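Peptidoglycan glycosyltransferase (PDB 4OVD) belongs to the penicillin-binding proteins, a family of bacterial cell-wall proteins, and joins a dimerisation domain to a penicillin-binding transpeptidase-type domain. Local coordinates at residues Q234-V239 with A264-P269; A244-S249 with L531-Q536. All coordinates share one frame; numbering follows the deposited sequence.

Contact 1. Residues Q234-V239 with A264-P269; sequences QLTAAV and ASYPLP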
loop_
_atom_site.group_PDB
_atom_site.type_symbol
_atom_site.label_atom_id
_atom_site.label_comp_id
_atom_site.label_asym_id
_atom_site.label_seq_id
_atom_site.Cartn_x
_atom_site.Cartn_y
_atom_site.Cartn_z
ATOM N N GLN A 234 -5.078 -15.361 5.008
ATOM C CA GLN A 234 -4.602 -15.527 3.638
ATOM C C GLN A 234 -3.150 -15.093 3.467
ATOM O O GLN A 234 -2.363 -15.780 2.829
ATOM C CB GLN A 234 -5.560 -14.876 2.641
ATOM C CG GLN A 234 -6.863 -15.677 2.614
ATOM C CD GLN A 234 -7.900 -15.171 1.663
ATOM O OE1 GLN A 234 -7.603 -14.900 0.518
ATOM N NE2 GLN A 234 -9.155 -15.080 2.134
ATOM N N LEU A 235 -2.766 -13.992 4.097
ATOM C CA LEU A 235 -1.374 -13.591 4.011
ATOM C C LEU A 235 -0.520 -14.669 4.711
ATOM O O LEU A 235 0.486 -15.116 4.185
ATOM C CB LEU A 235 -1.182 -12.210 4.634
ATOM C CG LEU A 235 0.279 -11.799 4.785
ATOM C CD1 LEU A 235 0.995 -11.814 3.455
ATOM C CD2 LEU A 235 0.401 -10.451 5.422
ATOM N N THR A 236 -0.934 -15.138 5.874
ATOM C CA THR A 236 -0.123 -16.188 6.567
ATOM C C THR A 236 0.052 -17.434 5.701
ATOM O O THR A 236 1.188 -17.938 5.530
ATOM C CB THR A 236 -0.727 -16.555 7.937
ATOM O OG1 THR A 236 -0.853 -15.367 8.722
ATOM C CG2 THR A 236 0.112 -17.589 8.678
ATOM N N ALA A 237 -1.045 -17.880 5.082
ATOM C CA ALA A 237 -1.001 -19.085 4.201
ATOM C C ALA A 237 -0.128 -18.855 2.976
ATOM O O ALA A 237 0.585 -19.766 2.538
ATOM C CB ALA A 237 -2.414 -19.568 3.790
ATOM N N ALA A 238 -0.164 -17.636 2.440
ATOM C CA ALA A 238 0.632 -17.330 1.264
ATOM C C ALA A 238 2.118 -17.351 1.569
ATOM O O ALA A 238 2.917 -17.822 0.763
ATOM C CB ALA A 238 0.253 -15.958 0.738
ATOM N N VAL A 239 2.487 -16.701 2.675
ATOM C CA VAL A 239 3.866 -16.673 3.109
ATOM C C VAL A 239 4.381 -18.084 3.197
ATOM O O VAL A 239 5.455 -18.381 2.697
ATOM C CB VAL A 239 4.008 -15.885 4.439
ATOM C CG1 VAL A 239 5.257 -16.298 5.239
ATOM C CG2 VAL A 239 4.005 -14.392 4.099
ATOM N N ALA A 264 -2.491 -5.862 6.619
ATOM C CA ALA A 264 -1.643 -6.651 7.498
ATOM C C ALA A 264 -0.272 -6.919 6.919
ATOM O O ALA A 264 -0.084 -6.859 5.722
ATOM C CB ALA A 264 -2.337 -7.968 7.828
ATOM N N SER A 265 0.683 -7.152 7.810
ATOM C CA SER A 265 2.033 -7.522 7.482
ATOM C C SER A 265 2.383 -8.767 8.304
ATOM O O SER A 265 1.937 -8.934 9.398
ATOM C CB SER A 265 3.010 -6.377 7.861
ATOM O OG SER A 265 2.848 -5.345 6.951
ATOM N N TYR A 266 3.222 -9.604 7.757
ATOM C CA TYR A 266 3.665 -10.815 8.372
ATOM C C TYR A 266 5.126 -10.558 8.629
ATOM O O TYR A 266 5.825 -10.104 7.710
ATOM C CB TYR A 266 3.490 -12.028 7.436
ATOM C CG TYR A 266 3.884 -13.336 8.059
ATOM C CD1 TYR A 266 5.210 -13.699 8.156
ATOM C CD2 TYR A 266 2.932 -14.226 8.552
ATOM C CE1 TYR A 266 5.586 -14.887 8.762
ATOM C CE2 TYR A 266 3.308 -15.421 9.157
ATOM C CZ TYR A 266 4.632 -15.731 9.265
ATOM O OH TYR A 266 5.032 -16.911 9.825
ATOM N N PRO A 267 5.625 -10.912 9.840
ATOM C CA PRO A 267 4.914 -11.558 10.955
ATOM C C PRO A 267 3.881 -10.727 11.661
ATOM O O PRO A 267 4.021 -9.491 11.786
ATOM C CB PRO A 267 6.035 -11.945 11.965
ATOM C CG PRO A 267 7.307 -11.412 11.425
ATOM C CD PRO A 267 7.089 -10.990 9.981
ATOM N N LEU A 268 2.878 -11.431 12.193
ATOM C CA LEU A 268 1.787 -10.834 12.906
ATOM C C LEU A 268 2.065 -11.044 14.367
ATOM O O LEU A 268 2.802 -11.960 14.727
ATOM C CB LEU A 268 0.486 -11.535 12.572
ATOM C CG LEU A 268 -0.158 -11.259 11.220
ATOM C CD1 LEU A 268 -1.169 -12.341 10.831
ATOM C CD2 LEU A 268 -0.819 -9.895 11.299
ATOM N N PRO A 269 1.532 -10.182 15.218
ATOM C CA PRO A 269 1.789 -10.413 16.650
ATOM C C PRO A 269 0.657 -11.144 17.401
ATOM O O PRO A 269 -0.473 -11.179 16.928
ATOM C CB PRO A 269 1.805 -9.014 17.198
ATOM C CG PRO A 269 0.772 -8.322 16.392
ATOM C CD PRO A 269 0.823 -8.927 15.003
#
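V239 packs on the ring of Y266 in a CH-pi contact. V239 CG1 sits over one face of the tyrosine ring, 4.0 Å from the centroid and 17° off the ring normal. CG1 lies anti to the backbone N of V239 (chi1 156°), which carries this branch out to the ring, while CG2 touches the root of the side chain at Y266 CB. The opposite ring face carries P267 CB, offset toward the rim; the peptide bond between Y266 and P267 is cis.

One turn earlier in the helix, L235 CD2 is the touching branch: it packs against Y266 CB at 4.0 Å and A264 CB at 4.4 Å, and rests on the strand's backbone, 3.6 Å from A264 O. L235 is buried, and this one branch meets both side chains and backbone of the strand.

T236 works at the ring's edge and stays partly exposed. Its OG1 lies in the ring plane beside Y266 CD2, and its methyl CG2 approaches Y266 CE2 obliquely at 3.9 Å. L268 comes back from the loop to meet the threonine, with L268 CD1 3.7 Å from T236 OG1. That hydroxyl is hydrogen-bonded to E232 O within its own helix.

No hydrogen bond joins the two segments; contact is by packing of helix side chains on the strand's side chains and backbone, the short axes running 8.7 Å apart at 29°. Helix 225-242 thus lies against strand 260-266, an outermost strand of the five-stranded antiparallel sheet, in the helix-on-sheet packing of the penicillin-binding transpeptidase fold.

Contact 2. Residues A244-S249 with L531-Q536; sequences AKQGGS and LNDTHQ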
loop_
_atom_site.group_PDB
_atom_site.type_symbol
_atom_site.label_atom_id
_atom_site.label_comp_id
_atom_site.label_asym_id
_atom_site.label_seq_id
_atom_site.Cartn_x
_atom_site.Cartn_y
_atom_site.Cartn_z
ATOM N N ALA A 244 7.947 -17.120 1.447
ATOM C CA ALA A 244 8.369 -15.736 1.476
ATOM C C ALA A 244 9.140 -15.715 2.762
ATOM O O ALA A 244 8.536 -15.769 3.811
ATOM C CB ALA A 244 7.181 -14.798 1.551
ATOM N N LYS A 245 10.463 -15.692 2.672
ATOM C CA LYS A 245 11.305 -15.741 3.875
ATOM C C LYS A 245 11.236 -14.488 4.735
ATOM O O LYS A 245 11.491 -14.528 5.920
ATOM C CB LYS A 245 12.737 -16.068 3.492
ATOM C CG LYS A 245 12.894 -17.444 2.898
ATOM C CD LYS A 245 12.236 -18.509 3.769
ATOM C CE LYS A 245 12.664 -19.893 3.319
ATOM N NZ LYS A 245 12.445 -20.088 1.861
ATOM N N GLN A 246 10.836 -13.362 4.173
ATOM C CA GLN A 246 10.697 -12.211 4.995
ATOM C C GLN A 246 9.283 -11.725 5.032
ATOM O O GLN A 246 9.065 -10.527 5.013
ATOM C CB GLN A 246 11.639 -11.128 4.546
ATOM C CG GLN A 246 13.048 -11.688 4.383
ATOM C CD GLN A 246 14.125 -10.627 4.438
ATOM O OE1 GLN A 246 13.945 -9.596 5.090
ATOM N NE2 GLN A 246 15.269 -10.895 3.801
ATOM N N GLY A 247 8.321 -12.656 5.018
ATOM C CA GLY A 247 6.894 -12.288 5.159
ATOM C C GLY A 247 6.242 -11.550 3.983
ATOM O O GLY A 247 6.483 -11.863 2.845
ATOM N N GLY A 248 5.382 -10.590 4.268
ATOM C CA GLY A 248 4.700 -9.821 3.216
ATOM C C GLY A 248 3.620 -8.968 3.798
ATOM O O GLY A 248 3.547 -8.792 5.006
ATOM N N SER A 249 2.768 -8.440 2.937
ATOM C CA SER A 249 1.728 -7.514 3.344
ATOM C C SER A 249 0.536 -7.669 2.473
ATOM O O SER A 249 0.668 -8.119 1.341
ATOM C CB SER A 249 2.173 -6.070 3.121
ATOM O OG SER A 249 3.258 -5.762 4.008
ATOM N N LEU A 531 4.835 -10.271 -1.266
ATOM C CA LEU A 531 5.494 -11.394 -0.664
ATOM C C LEU A 531 6.954 -11.072 -0.761
ATOM O O LEU A 531 7.482 -10.960 -1.881
ATOM C CB LEU A 531 5.201 -12.661 -1.431
ATOM C CG LEU A 531 3.715 -13.045 -1.271
ATOM C CD1 LEU A 531 3.259 -14.135 -2.249
ATOM C CD2 LEU A 531 3.396 -13.442 0.170
ATOM N N ASN A 532 7.593 -11.021 0.406
ATOM C CA ASN A 532 8.986 -10.605 0.523
ATOM C C ASN A 532 9.927 -11.771 0.718
ATOM O O ASN A 532 9.702 -12.684 1.543
ATOM C CB ASN A 532 9.163 -9.612 1.647
ATOM C CG ASN A 532 8.198 -8.443 1.586
ATOM O OD1 ASN A 532 7.612 -8.094 0.551
ATOM N ND2 ASN A 532 7.995 -7.834 2.734
ATOM N N ASP A 533 10.928 -11.753 -0.151
ATOM C CA ASP A 533 11.982 -12.750 -0.260
ATOM C C ASP A 533 11.442 -14.115 -0.646
ATOM O O ASP A 533 11.587 -15.128 0.058
ATOM C CB ASP A 533 12.897 -12.770 0.982
ATOM C CG ASP A 533 14.243 -13.458 0.714
ATOM O OD1 ASP A 533 14.504 -13.918 -0.429
ATOM O OD2 ASP A 533 15.055 -13.539 1.648
ATOM N N THR A 534 10.830 -14.117 -1.821
ATOM C CA THR A 534 10.312 -15.312 -2.440
ATOM C C THR A 534 10.981 -15.505 -3.818
ATOM O O THR A 534 11.387 -14.578 -4.465
ATOM C CB THR A 534 8.768 -15.334 -2.566
ATOM O OG1 THR A 534 8.412 -16.573 -3.169
ATOM C CG2 THR A 534 8.244 -14.241 -3.492
ATOM N N HIS A 535 11.033 -16.717 -4.292
ATOM C CA HIS A 535 11.647 -16.999 -5.583
ATOM C C HIS A 535 10.625 -17.184 -6.626
ATOM O O HIS A 535 10.951 -17.323 -7.791
ATOM C CB HIS A 535 12.578 -18.220 -5.495
ATOM C CG HIS A 535 13.906 -17.874 -4.902
ATOM N ND1 HIS A 535 14.226 -18.112 -3.580
ATOM C CD2 HIS A 535 14.950 -17.183 -5.422
ATOM C CE1 HIS A 535 15.441 -17.657 -3.333
ATOM N NE2 HIS A 535 15.905 -17.092 -4.435
ATOM N N GLN A 536 9.383 -17.229 -6.202
ATOM C CA GLN A 536 8.311 -17.342 -7.148
ATOM C C GLN A 536 7.863 -16.010 -7.682
ATOM O O GLN A 536 7.772 -15.041 -6.933
ATOM C CB GLN A 536 7.148 -18.055 -6.547
ATOM C CG GLN A 536 7.497 -19.507 -6.304
ATOM C CD GLN A 536 6.244 -20.311 -6.221
ATOM O OE1 GLN A 536 5.450 -20.365 -7.178
ATOM N NE2 GLN A 536 6.033 -20.917 -5.086
HETATM O O HOH W 1 10.564 -7.516 4.629
#
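K245 CB lies over one face of the D533 carboxylate, 4.1 Å from D533 CG, while Q246 CG comes level with the plane and Q246 NE2 stands somewhat to the other side. The lysine's ammonium turns away to a salt bridge with E243. Amide and carboxylate planes are turned 63° apart, and the Q246 NE2 to D533 OD2 hydrogen bond of 3.4 Å is weak, with the position of Q246 NE2 itself less sure. With chi1 at -161°, D533 turns its CG away from the backbone N and toward the turn. The N532 amide has G248 CA and G247 O over one face, the former 3.9 Å from N532 ND2, and a water weakly bridges N532 ND2 to Q246 O.

Backbone bonds do the firmer work. K245 N gives to D533 O at 2.9 Å and Q246 N to N532 O at 2.9 Å, so two successive amides of the type I turn A244-G247 grip two successive carbonyls. In the other direction N532 N gives to G247 O at 2.8 Å. Beyond it G248 and L531 form an antiparallel non-hydrogen-bonded pair, their CA atoms 4.3 Å apart. A244 CB fits close to N532 O, at 3.3 Å.

The turn thus leads from helix 225-242 into strand 248-253, held against strand 525-532. L531 reaches A238 and F242 of that helix, and T534 OG1 is hydrogen-bonded to F242 O. L531 and T534 also hydrogen-bond through their backbones to A512 and F510, tying the segment to the region of strand 510-518.

Contacts 1 and 2 lie with their centres about 10 Å apart, on the same side of the chain's centre, and share one sheet. Along the chain the order is 234-239, 244-249, 264-269, then 531-536, so the segments alternate. Helix 225-242, strand 248-253 and strand 260-266 follow one another, whereas strand 525-532 arrives from far down the sequence to lie beside 248-253. The two contacts meet directly: Y266 N and G248 O are 2.9 Å apart, a probable hydrogen bond, and L235 CD2 packs on G248 O. Together they bind a helix, its following turn and three neighbouring strands at one edge of the five-stranded sheet, whose strands belong to the transpeptidase domain.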